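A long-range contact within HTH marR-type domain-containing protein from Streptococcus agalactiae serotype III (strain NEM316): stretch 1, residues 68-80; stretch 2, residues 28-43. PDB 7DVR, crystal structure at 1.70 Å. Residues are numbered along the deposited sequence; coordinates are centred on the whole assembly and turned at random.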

ATOM      1  N   ASN A  68      20.069  -8.676  15.819  1.00 55.80           N
ATOM      2  CA  ASN A  68      20.193  -7.239  15.480  1.00 56.80           C
ATOM      3  C   ASN A  68      19.119  -6.509  16.254  1.00 52.22           C
ATOM      4  O   ASN A  68      19.410  -5.442  16.802  1.00 51.75           O
ATOM      5  CB  ASN A  68      20.059  -6.975  13.992  1.00 64.95           C
ATOM      6  CG  ASN A  68      21.319  -7.365  13.248  1.00 72.41           C
ATOM      7  OD1 ASN A  68      21.271  -8.142  12.295  1.00 78.05           O
ATOM      8  ND2 ASN A  68      22.453  -6.837  13.689  1.00 78.86           N
ATOM      9  N   LEU A  69      17.913  -7.057  16.229  1.00 49.72           N
ATOM     10  CA  LEU A  69      16.776  -6.489  16.972  1.00 51.62           C
ATOM     11  C   LEU A  69      17.122  -6.297  18.443  1.00 50.59           C
ATOM     12  O   LEU A  69      16.865  -5.196  18.927  1.00 47.51           O
ATOM     13  CB  LEU A  69      15.559  -7.391  16.852  1.00 52.35           C
ATOM     14  CG  LEU A  69      14.359  -6.934  17.661  1.00 51.87           C
ATOM     15  CD1 LEU A  69      13.855  -5.609  17.103  1.00 53.84           C
ATOM     16  CD2 LEU A  69      13.266  -7.995  17.643  1.00 54.93           C
ATOM     17  N   VAL A  70      17.628  -7.312  19.158  1.00 46.13           N
ATOM     18  CA  VAL A  70      17.789  -7.164  20.640  1.00 47.16           C
ATOM     19  C   VAL A  70      18.943  -6.208  20.952  1.00 48.14           C
ATOM     20  O   VAL A  70      18.875  -5.482  21.976  1.00 46.30           O
ATOM     21  CB  VAL A  70      17.974  -8.521  21.343  1.00 44.74           C
ATOM     22  CG1 VAL A  70      16.750  -9.347  21.097  1.00 43.18           C
ATOM     23  CG2 VAL A  70      19.227  -9.213  20.892  1.00 47.34           C
ATOM     24  N   LYS A  71      19.923  -6.119  20.065  1.00 52.73           N
ATOM     25  CA  LYS A  71      21.086  -5.225  20.289  1.00 57.29           C
ATOM     26  C   LYS A  71      20.628  -3.756  20.220  1.00 55.71           C
ATOM     27  O   LYS A  71      21.157  -2.908  21.003  1.00 52.84           O
ATOM     28  CB  LYS A  71      22.187  -5.487  19.263  1.00 66.53           C
ATOM     29  CG  LYS A  71      23.436  -4.670  19.543  1.00 73.51           C
ATOM     30  CD  LYS A  71      24.708  -5.155  18.861  1.00 80.20           C
ATOM     31  CE  LYS A  71      25.838  -4.161  19.054  1.00 84.41           C
ATOM     32  NZ  LYS A  71      27.048  -4.526  18.276  1.00 87.19           N
ATOM     33  N   ARG A  72      19.696  -3.483  19.308  1.00 53.56           N
ATOM     34  CA  ARG A  72      19.060  -2.150  19.140  1.00 53.94           C
ATOM     35  C   ARG A  72      18.074  -1.864  20.273  1.00 50.14           C
ATOM     36  O   ARG A  72      17.920  -0.716  20.654  1.00 50.59           O
ATOM     37  CB  ARG A  72      18.307  -2.083  17.820  1.00 59.53           C
ATOM     38  CG  ARG A  72      19.172  -1.577  16.680  1.00 66.72           C
ATOM     39  CD  ARG A  72      18.698  -2.208  15.389  1.00 71.64           C
ATOM     40  NE  ARG A  72      17.263  -2.048  15.201  1.00 72.56           N
ATOM     41  CZ  ARG A  72      16.457  -2.913  14.584  1.00 74.06           C
ATOM     42  NH1 ARG A  72      16.920  -4.055  14.104  1.00 75.12           N
ATOM     43  NH2 ARG A  72      15.172  -2.627  14.450  1.00 77.98           N
ATOM     44  N   MET A  73      17.412  -2.874  20.819  1.00 47.62           N
ATOM     45  CA  MET A  73      16.539  -2.666  21.997  1.00 48.56           C
ATOM     46  C   MET A  73      17.408  -2.259  23.184  1.00 46.91           C
ATOM     47  O   MET A  73      17.041  -1.339  23.873  1.00 49.37           O
ATOM     48  CB  MET A  73      15.726  -3.918  22.306  1.00 46.13           C
ATOM     49  CG  MET A  73      14.685  -4.188  21.243  1.00 47.71           C
ATOM     50  SD  MET A  73      13.845  -5.767  21.462  1.00 49.13           S
ATOM     51  CE  MET A  73      12.771  -5.266  22.809  1.00 53.07           C
ATOM     52  N   GLU A  74      18.560  -2.898  23.347  1.00 47.83           N
ATOM     53  CA  GLU A  74      19.561  -2.589  24.393  1.00 49.98           C
ATOM     54  C   GLU A  74      20.076  -1.163  24.171  1.00 52.62           C
ATOM     55  O   GLU A  74      20.055  -0.398  25.144  1.00 52.01           O
ATOM     56  CB  GLU A  74      20.718  -3.592  24.402  1.00 52.08           C
ATOM     57  CG  GLU A  74      21.737  -3.376  25.506  1.00 53.88           C
ATOM     58  CD  GLU A  74      22.651  -4.570  25.772  1.00 59.11           C
ATOM     59  OE1 GLU A  74      23.244  -5.067  24.795  1.00 58.58           O
ATOM     60  OE2 GLU A  74      22.753  -5.050  26.976  1.00 58.74           O
ATOM     61  N   LYS A  75      20.513  -0.850  22.953  1.00 53.83           N
ATOM     62  CA  LYS A  75      20.958   0.531  22.544  1.00 60.28           C
ATOM     63  C   LYS A  75      19.934   1.556  22.993  1.00 56.78           C
ATOM     64  O   LYS A  75      20.297   2.563  23.628  1.00 58.99           O
ATOM     65  CB  LYS A  75      21.169   0.628  21.032  1.00 67.71           C
ATOM     66  CG  LYS A  75      22.592   0.302  20.589  1.00 78.52           C
ATOM     67  CD  LYS A  75      22.755  -0.144  19.131  1.00 83.78           C
ATOM     68  CE  LYS A  75      24.183  -0.496  18.749  1.00 89.45           C
ATOM     69  NZ  LYS A  75      24.989   0.708  18.407  1.00 94.86           N
ATOM     70  N   ASN A  76      18.672   1.312  22.707  1.00 52.09           N
ATOM     71  CA  ASN A  76      17.565   2.163  23.189  1.00 50.86           C
ATOM     72  C   ASN A  76      17.325   2.150  24.713  1.00 50.01           C
ATOM     73  O   ASN A  76      16.475   2.999  25.143  1.00 48.84           O
ATOM     74  CB  ASN A  76      16.287   1.781  22.461  1.00 50.39           C
ATOM     75  CG  ASN A  76      16.348   2.025  20.974  1.00 53.21           C
ATOM     76  OD1 ASN A  76      15.744   1.284  20.212  1.00 53.97           O
ATOM     77  ND2 ASN A  76      17.097   3.019  20.551  1.00 52.37           N
ATOM     78  N   GLY A  77      17.959   1.248  25.495  1.00 50.25           N
ATOM     79  CA  GLY A  77      17.776   1.200  26.957  1.00 46.52           C
ATOM     80  C   GLY A  77      16.473   0.548  27.374  1.00 42.34           C
ATOM     81  O   GLY A  77      16.110   0.680  28.536  1.00 41.21           O
ATOM     82  N   PHE A  78      15.821  -0.225  26.494  1.00 42.43           N
ATOM     83  CA  PHE A  78      14.551  -0.921  26.884  1.00 40.30           C
ATOM     84  C   PHE A  78      14.839  -2.199  27.655  1.00 39.40           C
ATOM     85  O   PHE A  78      14.029  -2.592  28.484  1.00 39.16           O
ATOM     86  CB  PHE A  78      13.692  -1.290  25.679  1.00 39.28           C
ATOM     87  CG  PHE A  78      13.374  -0.113  24.784  1.00 43.44           C
ATOM     88  CD1 PHE A  78      13.458   1.162  25.291  1.00 45.15           C
ATOM     89  CD2 PHE A  78      13.060  -0.289  23.455  1.00 45.60           C
ATOM     90  CE1 PHE A  78      13.206   2.273  24.491  1.00 49.63           C
ATOM     91  CE2 PHE A  78      12.768   0.819  22.653  1.00 49.60           C
ATOM     92  CZ  PHE A  78      12.851   2.080  23.175  1.00 51.39           C
ATOM     93  N   ILE A  79      15.962  -2.837  27.340  1.00 39.62           N
ATOM     94  CA  ILE A  79      16.302  -4.152  27.939  1.00 39.06           C
ATOM     95  C   ILE A  79      17.758  -4.199  28.354  1.00 41.81           C
ATOM     96  O   ILE A  79      18.515  -3.419  27.812  1.00 43.79           O
ATOM     97  CB  ILE A  79      16.010  -5.289  26.948  1.00 38.91           C
ATOM     98  CG1 ILE A  79      16.913  -5.179  25.720  1.00 39.07           C
ATOM     99  CG2 ILE A  79      14.511  -5.413  26.643  1.00 38.88           C
ATOM    100  CD1 ILE A  79      16.761  -6.390  24.744  1.00 40.42           C
ATOM    101  N   ALA A  80      18.129  -5.152  29.227  1.00 42.35           N
ATOM    102  CA  ALA A  80      19.521  -5.567  29.483  1.00 40.26           C
ATOM    103  C   ALA A  80      19.660  -7.033  29.031  1.00 40.55           C
ATOM    104  O   ALA A  80      18.690  -7.832  29.078  1.00 37.69           O
ATOM    105  CB  ALA A  80      19.836  -5.458  30.947  1.00 43.58           C
TER
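Stretch 2, residues 28-43: VEHLAGPQGHLVMHLY

Stretch 2 lays a turn and a steeply crossing helix over stretch 1 in a mainly apolar contact, centred on Gln35 and fastened by one direct side-chain hydrogen bond. The two segments belong to the same chain, no touching pair lies closer than 31 residues in sequence, and together they bury 567 Å² of surface.

Stretch 2 opens with a type II beta turn from Val28 to Leu31, closed by a bond from Leu31 N to Val28 O (3.2 Å); His30, within the turn, has positive phi (63°). Gly33 takes the N-cap position with phi/psi of -105/-124, and the helix then runs from Pro34 through Tyr43 and on into the chain. Its first turn is loosely bonded: His37 N to Gly33 O (3.5 Å) and Leu38 N to Pro34 O (3.3 Å) are both weak, whereas Val39 N to Gln35 O is 3.0 Å. All side chains along helix 34-43 that touch stretch 1 come from Pro34, Gln35, Leu38, Val39 and Leu42, the spacing expected of one helical face.

The axis of this helix crosses that of helix 68-75 at -75°, with a closest approach of 10.6 Å, so the N-to-C directions are nearer perpendicular than parallel. The backbones come nearest at Met73 and Gln35, whose CA atoms are 6.5 Å apart; Phe78 CA lies 7.6 Å from Val39 CA, and Asn76 CA 8.7 Å from His30 CA.

Gln35 has the largest covered area, 98 Å². Its CA-to-CB bond points sideways, but the m, t side chain brings its end nearer to stretch 1. On the way, Gln35 CG packs 3.4 Å from Met73 CG and 3.5 Å from Leu69 CD1. At the tip, Gln35 NE2 donates to Asn76 OD1 (3.0 Å, 167° at the hydrogen), a nearly straight bond, and also lies 3.4 Å from Phe78 CE2. A water reinforces the link, donating to Gln35 OE1 (2.8 Å) and, weakly, to Asn76 OD1 (3.4 Å).

Apolar contacts flank Gln35 along the helix. Just before it, Pro34 CB rests 3.8 Å from Leu69 CD1. One turn on, Leu38 CD1 meets Leu69 CD2 at 3.6 Å, and Met73 CE reaches both Leu38 CB and Val39 CG2 at 3.8 Å. Farther along, Leu42 CD1 packs against Ile79 CG2, also at 3.8 Å, which carries the contact from the helix of stretch 1 to its strand.

After its helix, stretch 1 changes path at Gly77. This residue has positive phi (77°) in a Schellman motif, with Gly77 N bonded to Glu74 O (2.7 Å) and Phe78 N to Met73 O (3.1 Å). Beyond it, the CA-to-CB bond of Phe78 points toward stretch 2: Phe78 CB lies 4.3 Å from Val39 CG2, while Phe78 CE2 lies 4.3 Å from Leu31 CD2, joining the helix contact to the preceding turn.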

ATOM      1  N   VAL A  28       6.815   6.854  22.263  1.00 42.99           N
ATOM      2  CA  VAL A  28       6.924   5.361  22.117  1.00 41.96           C
ATOM      3  C   VAL A  28       7.443   5.097  20.737  1.00 44.28           C
ATOM      4  O   VAL A  28       7.071   4.074  20.078  1.00 43.77           O
ATOM      5  CB  VAL A  28       5.586   4.695  22.386  1.00 41.36           C
ATOM      6  CG1 VAL A  28       5.278   4.732  23.853  1.00 42.81           C
ATOM      7  CG2 VAL A  28       4.491   5.274  21.526  1.00 39.61           C
ATOM      8  N   GLU A  29       8.314   5.992  20.311  1.00 46.52           N
ATOM      9  CA  GLU A  29       9.054   5.779  19.068  1.00 51.57           C
ATOM     10  C   GLU A  29       9.745   4.401  19.164  1.00 53.58           C
ATOM     11  O   GLU A  29       9.987   3.912  20.259  1.00 52.57           O
ATOM     12  CB  GLU A  29      10.070   6.899  18.875  1.00 57.41           C
ATOM     13  CG  GLU A  29      10.603   6.994  17.464  1.00 60.71           C
ATOM     14  CD  GLU A  29      11.698   8.035  17.245  1.00 63.75           C
ATOM     15  OE1 GLU A  29      11.928   8.898  18.134  1.00 64.15           O
ATOM     16  OE2 GLU A  29      12.320   7.978  16.166  1.00 69.59           O
ATOM     17  N   HIS A  30      10.024   3.825  18.010  1.00 56.62           N
ATOM     18  CA  HIS A  30      10.714   2.522  17.813  1.00 60.11           C
ATOM     19  C   HIS A  30       9.907   1.379  18.413  1.00 59.91           C
ATOM     20  O   HIS A  30      10.391   0.257  18.348  1.00 62.68           O
ATOM     21  CB  HIS A  30      12.127   2.476  18.417  1.00 63.72           C
ATOM     22  CG  HIS A  30      12.920   3.713  18.190  1.00 67.26           C
ATOM     23  ND1 HIS A  30      13.353   4.492  19.241  1.00 69.65           N
ATOM     24  CD2 HIS A  30      13.374   4.299  17.058  1.00 69.73           C
ATOM     25  CE1 HIS A  30      14.035   5.519  18.773  1.00 71.85           C
ATOM     26  NE2 HIS A  30      14.070   5.419  17.436  1.00 72.45           N
ATOM     27  N   LEU A  31       8.747   1.619  18.994  1.00 49.28           N
ATOM     28  CA  LEU A  31       8.002   0.495  19.564  1.00 55.39           C
ATOM     29  C   LEU A  31       6.889   0.044  18.636  1.00 61.96           C
ATOM     30  O   LEU A  31       6.275  -1.010  18.940  1.00 63.94           O
ATOM     31  CB  LEU A  31       7.466   0.848  20.935  1.00 54.38           C
ATOM     32  CG  LEU A  31       8.534   0.828  22.007  1.00 55.06           C
ATOM     33  CD1 LEU A  31       8.177   1.805  23.086  1.00 57.21           C
ATOM     34  CD2 LEU A  31       8.734  -0.575  22.588  1.00 56.09           C
ATOM     35  N   ALA A  32       6.682   0.727  17.524  1.00 62.73           N
ATOM     36  CA  ALA A  32       5.590   0.382  16.595  1.00 66.99           C
ATOM     37  C   ALA A  32       5.743  -1.039  16.079  1.00 67.22           C
ATOM     38  O   ALA A  32       4.706  -1.632  15.890  1.00 75.60           O
ATOM     39  CB  ALA A  32       5.535   1.330  15.439  1.00 71.25           C
ATOM     40  N   GLY A  33       6.950  -1.573  15.871  1.00 64.58           N
ATOM     41  CA  GLY A  33       7.065  -2.916  15.268  1.00 62.13           C
ATOM     42  C   GLY A  33       7.442  -4.048  16.229  1.00 66.00           C
ATOM     43  O   GLY A  33       6.711  -4.421  17.144  1.00 66.31           O
ATOM     44  N   PRO A  34       8.531  -4.748  15.889  1.00 56.68           N
ATOM     45  CA  PRO A  34       9.099  -5.831  16.690  1.00 58.91           C
ATOM     46  C   PRO A  34       9.594  -5.494  18.106  1.00 52.28           C
ATOM     47  O   PRO A  34       9.573  -6.362  18.959  1.00 49.86           O
ATOM     48  CB  PRO A  34      10.295  -6.315  15.833  1.00 58.66           C
ATOM     49  CG  PRO A  34      10.457  -5.272  14.734  1.00 61.12           C
ATOM     50  CD  PRO A  34       9.093  -4.670  14.546  1.00 60.76           C
ATOM     51  N   GLN A  35      10.075  -4.286  18.332  1.00 50.21           N
ATOM     52  CA  GLN A  35      10.543  -3.906  19.683  1.00 46.75           C
ATOM     53  C   GLN A  35       9.341  -3.910  20.617  1.00 46.98           C
ATOM     54  O   GLN A  35       9.424  -4.563  21.653  1.00 43.66           O
ATOM     55  CB  GLN A  35      11.304  -2.605  19.594  1.00 51.44           C
ATOM     56  CG  GLN A  35      12.613  -2.801  18.876  1.00 50.81           C
ATOM     57  CD  GLN A  35      13.447  -1.557  18.782  1.00 48.28           C
ATOM     58  OE1 GLN A  35      13.860  -1.133  17.695  1.00 52.91           O
ATOM     59  NE2 GLN A  35      13.719  -0.978  19.921  1.00 49.62           N
ATOM     60  N   GLY A  36       8.255  -3.244  20.228  1.00 45.36           N
ATOM     61  CA  GLY A  36       7.005  -3.229  21.004  1.00 45.22           C
ATOM     62  C   GLY A  36       6.567  -4.612  21.384  1.00 47.13           C
ATOM     63  O   GLY A  36       6.131  -4.828  22.518  1.00 46.63           O
ATOM     64  N   HIS A  37       6.584  -5.503  20.424  1.00 44.72           N
ATOM     65  CA  HIS A  37       5.998  -6.841  20.617  1.00 46.94           C
ATOM     66  C   HIS A  37       6.742  -7.519  21.759  1.00 46.12           C
ATOM     67  O   HIS A  37       6.102  -8.092  22.636  1.00 47.34           O
ATOM     68  CB  HIS A  37       6.045  -7.631  19.315  1.00 48.45           C
ATOM     69  CG  HIS A  37       5.231  -8.887  19.408  1.00 54.82           C
ATOM     70  ND1 HIS A  37       3.866  -8.879  19.273  1.00 57.76           N
ATOM     71  CD2 HIS A  37       5.550 -10.164  19.661  1.00 56.73           C
ATOM     72  CE1 HIS A  37       3.372 -10.084  19.425  1.00 58.97           C
ATOM     73  NE2 HIS A  37       4.384 -10.899  19.663  1.00 57.74           N
ATOM     74  N   LEU A  38       8.058  -7.475  21.700  1.00 45.40           N
ATOM     75  CA  LEU A  38       8.922  -8.156  22.702  1.00 44.35           C
ATOM     76  C   LEU A  38       8.805  -7.430  24.063  1.00 41.27           C
ATOM     77  O   LEU A  38       8.846  -8.049  25.076  1.00 37.88           O
ATOM     78  CB  LEU A  38      10.379  -8.170  22.224  1.00 45.65           C
ATOM     79  CG  LEU A  38      10.705  -9.120  21.062  1.00 50.82           C
ATOM     80  CD1 LEU A  38      12.205  -9.281  20.826  1.00 50.92           C
ATOM     81  CD2 LEU A  38      10.050 -10.479  21.226  1.00 48.20           C
ATOM     82  N   VAL A  39       8.644  -6.114  24.113  1.00 37.53           N
ATOM     83  CA  VAL A  39       8.619  -5.365  25.393  1.00 37.79           C
ATOM     84  C   VAL A  39       7.329  -5.724  26.078  1.00 39.39           C
ATOM     85  O   VAL A  39       7.322  -5.993  27.262  1.00 38.93           O
ATOM     86  CB  VAL A  39       8.644  -3.832  25.123  1.00 39.34           C
ATOM     87  CG1 VAL A  39       8.068  -2.986  26.258  1.00 41.76           C
ATOM     88  CG2 VAL A  39      10.044  -3.408  24.733  1.00 38.67           C
ATOM     89  N   MET A  40       6.260  -5.754  25.309  1.00 41.49           N
ATOM     90  CA  MET A  40       4.955  -6.071  25.903  1.00 43.77           C
ATOM     91  C   MET A  40       4.938  -7.552  26.337  1.00 45.74           C
ATOM     92  O   MET A  40       4.237  -7.903  27.324  1.00 47.83           O
ATOM     93  CB  MET A  40       3.857  -5.822  24.888  1.00 45.78           C
ATOM     94  CG  MET A  40       3.756  -4.416  24.432  1.00 47.05           C
ATOM     95  SD  MET A  40       3.717  -3.302  25.859  1.00 49.43           S
ATOM     96  CE  MET A  40       2.136  -3.709  26.595  1.00 49.11           C
ATOM     97  N   HIS A  41       5.663  -8.423  25.624  1.00 47.51           N
ATOM     98  CA  HIS A  41       5.779  -9.847  26.025  1.00 48.06           C
ATOM     99  C   HIS A  41       6.503  -9.948  27.368  1.00 45.48           C
ATOM    100  O   HIS A  41       5.911 -10.533  28.333  1.00 49.78           O
ATOM    101  CB  HIS A  41       6.432 -10.705  24.964  1.00 48.03           C
ATOM    102  CG  HIS A  41       6.165 -12.166  25.191  1.00 51.56           C
ATOM    103  ND1 HIS A  41       5.063 -12.807  24.629  1.00 53.91           N
ATOM    104  CD2 HIS A  41       6.809 -13.100  25.926  1.00 55.32           C
ATOM    105  CE1 HIS A  41       5.040 -14.082  25.002  1.00 57.65           C
ATOM    106  NE2 HIS A  41       6.113 -14.305  25.792  1.00 57.41           N
ATOM    107  N   LEU A  42       7.698  -9.372  27.462  1.00 42.71           N
ATOM    108  CA  LEU A  42       8.435  -9.273  28.737  1.00 42.55           C
ATOM    109  C   LEU A  42       7.528  -8.719  29.830  1.00 42.35           C
ATOM    110  O   LEU A  42       7.469  -9.296  30.930  1.00 40.41           O
ATOM    111  CB  LEU A  42       9.714  -8.443  28.567  1.00 42.19           C
ATOM    112  CG  LEU A  42      10.793  -9.073  27.698  1.00 41.79           C
ATOM    113  CD1 LEU A  42      11.942  -8.154  27.321  1.00 41.49           C
ATOM    114  CD2 LEU A  42      11.346 -10.343  28.385  1.00 41.81           C
ATOM    115  N   TYR A  43       6.838  -7.616  29.560  1.00 41.68           N
ATOM    116  CA  TYR A  43       6.123  -6.875  30.626  1.00 45.67           C
ATOM    117  C   TYR A  43       4.978  -7.739  31.145  1.00 46.97           C
ATOM    118  O   TYR A  43       4.700  -7.738  32.368  1.00 44.70           O
ATOM    119  CB  TYR A  43       5.551  -5.571  30.108  1.00 45.47           C
ATOM    120  CG  TYR A  43       5.032  -4.663  31.210  1.00 47.66           C
ATOM    121  CD1 TYR A  43       5.884  -4.094  32.150  1.00 48.17           C
ATOM    122  CD2 TYR A  43       3.678  -4.413  31.339  1.00 51.42           C
ATOM    123  CE1 TYR A  43       5.407  -3.265  33.170  1.00 50.74           C
ATOM    124  CE2 TYR A  43       3.186  -3.574  32.337  1.00 51.89           C
ATOM    125  CZ  TYR A  43       4.045  -3.005  33.262  1.00 50.75           C
ATOM    126  OH  TYR A  43       3.513  -2.222  34.247  1.00 50.35           O
TER
HETATM  127  O   HOH W   1      15.430   1.055  16.883  1.00 50.70           O